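Local structure of protein SCO1, mitochondrial (Saccharomyces cerevisiae, 2B7J) at residues Ser44-Gly49 with Leu82-Asp87. The protein acts as a mitochondrial copper chaperone required for the accumulation of cytochrome c oxidase subunits 1 and 2, probably in copper transport or insertion. Sequence-based numbering, arbitrary orientation.
Sequences SIIYFG and LFITCD. With CU (copper (II) ion), chain E.
Tyr47 and Phe83 run alongside each other on one face of two parallel strands, their rings meeting rim to rim with planes 22° apart and Tyr47 CD2 3.3 Å from Phe83 CE2. The Phe83 ring swings away from its own backbone N (chi1 -178°), which sends it forward along the strand until CZ rests 3.5 Å from Gly49 C. Replacing Phe83 by an alanine would probably open a gap beside Tyr47 and leave the Gly49 backbone less covered on that side. On the face of Phe48 and Ile84, Phe48 CE1 packs 3.6 Å from Ile84 CG2, while Ile84 CD1 reaches back to Ile46 CG2 at 3.7 Å.

Between the two faces, Leu82 N donates to Ile45 O (2.9 Å) and Tyr47 N to Leu82 O; Ile84 N and Gly49 N continue the pattern to Tyr47 O and Ile84 O. Residues 44-49 and 80-85, with helix 56-75 between them, form a beta-alpha-beta unit of the thioredoxin-like copper-binding domain. Where the second strand ends, Gly49 O takes a weak hydrogen bond from Cys86 N, and Cys86 SG sits at the edge of the Phe48 ring while binding a copper ion at 2.2 Å. Cys86 shares bound copper with Cys121 and with His144, not necessarily the same ion; His144, seen here on copper, is one of the copper-binding residues inferred by similarity, with Cys53 and Cys57.

Farther out, Tyr47 OH bonds to Ser145 O and its ring stacks on Phe148. Thr85 OG1 accepts from Asp87 N (3.1 Å) in an ST turn and also hydrogen-bonds Asp91, fixing the chain just past Cys86.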
loop_
_atom_site.group_PDB
_atom_site.type_symbol
_atom_site.label_atom_id
_atom_site.label_comp_id
_atom_site.label_asym_id
_atom_site.label_seq_id
_atom_site.Cartn_x
_atom_site.Cartn_y
_atom_site.Cartn_z
ATOM N N SER A 44 4.604 -3.685 -4.881
ATOM C CA SER A 44 3.405 -3.280 -4.176
ATOM C C SER A 44 3.597 -2.018 -3.352
ATOM O O SER A 44 4.647 -1.816 -2.735
ATOM C CB SER A 44 2.955 -4.418 -3.257
ATOM O OG SER A 44 2.715 -5.603 -3.998
ATOM N N ILE A 45 2.576 -1.170 -3.340
ATOM C CA ILE A 45 2.639 0.052 -2.555
ATOM C C ILE A 45 1.467 -0.006 -1.579
ATOM O O ILE A 45 0.305 -0.033 -1.973
ATOM C CB ILE A 45 2.592 1.325 -3.464
ATOM C CG1 ILE A 45 2.934 2.557 -2.635
ATOM C CG2 ILE A 45 1.222 1.504 -4.087
ATOM C CD1 ILE A 45 3.399 3.719 -3.464
ATOM N N ILE A 46 1.786 -0.061 -0.295
ATOM C CA ILE A 46 0.764 -0.169 0.731
ATOM C C ILE A 46 0.540 1.135 1.496
ATOM O O ILE A 46 1.488 1.879 1.766
ATOM C CB ILE A 46 1.147 -1.284 1.729
ATOM C CG1 ILE A 46 1.376 -2.588 0.969
ATOM C CG2 ILE A 46 0.068 -1.454 2.775
ATOM C CD1 ILE A 46 1.931 -3.705 1.804
ATOM N N TYR A 47 -0.721 1.402 1.833
ATOM C CA TYR A 47 -1.099 2.589 2.590
ATOM C C TYR A 47 -2.109 2.233 3.690
ATOM O O TYR A 47 -3.089 1.526 3.440
ATOM C CB TYR A 47 -1.706 3.640 1.669
ATOM C CG TYR A 47 -2.073 4.917 2.401
ATOM C CD1 TYR A 47 -1.093 5.697 3.027
ATOM C CD2 TYR A 47 -3.397 5.341 2.482
ATOM C CE1 TYR A 47 -1.428 6.863 3.713
ATOM C CE2 TYR A 47 -3.743 6.498 3.167
ATOM C CZ TYR A 47 -2.755 7.260 3.777
ATOM O OH TYR A 47 -3.108 8.433 4.417
ATOM N N PHE A 48 -1.860 2.713 4.907
ATOM C CA PHE A 48 -2.746 2.462 6.043
ATOM C C PHE A 48 -3.590 3.703 6.311
ATOM O O PHE A 48 -3.130 4.829 6.123
ATOM C CB PHE A 48 -1.936 2.129 7.300
ATOM C CG PHE A 48 -1.351 0.747 7.307
ATOM C CD1 PHE A 48 -2.048 -0.318 7.881
ATOM C CD2 PHE A 48 -0.102 0.502 6.744
ATOM C CE1 PHE A 48 -1.508 -1.604 7.899
ATOM C CE2 PHE A 48 0.452 -0.786 6.755
ATOM C CZ PHE A 48 -0.252 -1.840 7.334
ATOM N N GLY A 49 -4.830 3.486 6.744
ATOM C CA GLY A 49 -5.733 4.583 7.036
ATOM C C GLY A 49 -7.116 4.025 7.290
ATOM O O GLY A 49 -7.267 2.823 7.513
ATOM N N LEU A 82 -2.359 -1.126 -2.458
ATOM C CA LEU A 82 -3.177 -1.706 -1.395
ATOM C C LEU A 82 -3.507 -0.709 -0.283
ATOM O O LEU A 82 -2.628 -0.004 0.213
ATOM C CB LEU A 82 -2.441 -2.901 -0.774
ATOM C CG LEU A 82 -2.071 -4.091 -1.667
ATOM C CD1 LEU A 82 -1.055 -4.981 -0.959
ATOM C CD2 LEU A 82 -3.336 -4.883 -2.014
ATOM N N PHE A 83 -4.775 -0.662 0.107
ATOM C CA PHE A 83 -5.215 0.220 1.174
ATOM C C PHE A 83 -5.773 -0.618 2.320
ATOM O O PHE A 83 -6.892 -1.142 2.256
ATOM C CB PHE A 83 -6.290 1.197 0.685
ATOM C CG PHE A 83 -6.751 2.162 1.749
ATOM C CD1 PHE A 83 -8.076 2.193 2.159
ATOM C CD2 PHE A 83 -5.846 3.022 2.367
ATOM C CE1 PHE A 83 -8.492 3.070 3.174
ATOM C CE2 PHE A 83 -6.252 3.899 3.378
ATOM C CZ PHE A 83 -7.575 3.921 3.781
ATOM N N ILE A 84 -4.976 -0.734 3.373
ATOM C CA ILE A 84 -5.340 -1.502 4.553
ATOM C C ILE A 84 -5.976 -0.581 5.588
ATOM O O ILE A 84 -5.450 0.479 5.906
ATOM C CB ILE A 84 -4.086 -2.195 5.121
ATOM C CG1 ILE A 84 -3.480 -3.079 4.030
ATOM C CG2 ILE A 84 -4.436 -3.009 6.364
ATOM C CD1 ILE A 84 -2.245 -3.809 4.444
ATOM N N THR A 85 -7.136 -0.973 6.093
ATOM C CA THR A 85 -7.816 -0.152 7.074
ATOM C C THR A 85 -7.222 -0.418 8.444
ATOM O O THR A 85 -6.582 -1.448 8.657
ATOM C CB THR A 85 -9.318 -0.456 7.122
ATOM O OG1 THR A 85 -9.938 0.381 8.110
ATOM C CG2 THR A 85 -9.549 -1.929 7.474
ATOM N N CYS A 86 -7.430 0.522 9.360
ATOM C CA CYS A 86 -6.933 0.407 10.727
ATOM C C CYS A 86 -8.127 0.374 11.653
ATOM O O CYS A 86 -7.997 0.115 12.843
ATOM C CB CYS A 86 -6.052 1.604 11.084
ATOM S SG CYS A 86 -4.540 1.707 10.112
ATOM N N ASP A 87 -9.296 0.636 11.084
ATOM C CA ASP A 87 -10.540 0.644 11.831
ATOM C C ASP A 87 -11.430 -0.488 11.328
ATOM O O ASP A 87 -12.402 -0.262 10.611
ATOM C CB ASP A 87 -11.236 1.999 11.665
ATOM C CG ASP A 87 -12.594 2.043 12.329
ATOM O OD1 ASP A 87 -12.841 1.198 13.225
ATOM O OD2 ASP A 87 -13.406 2.929 11.965
HETATM CU CU CU E . -3.470 0.428 11.614
#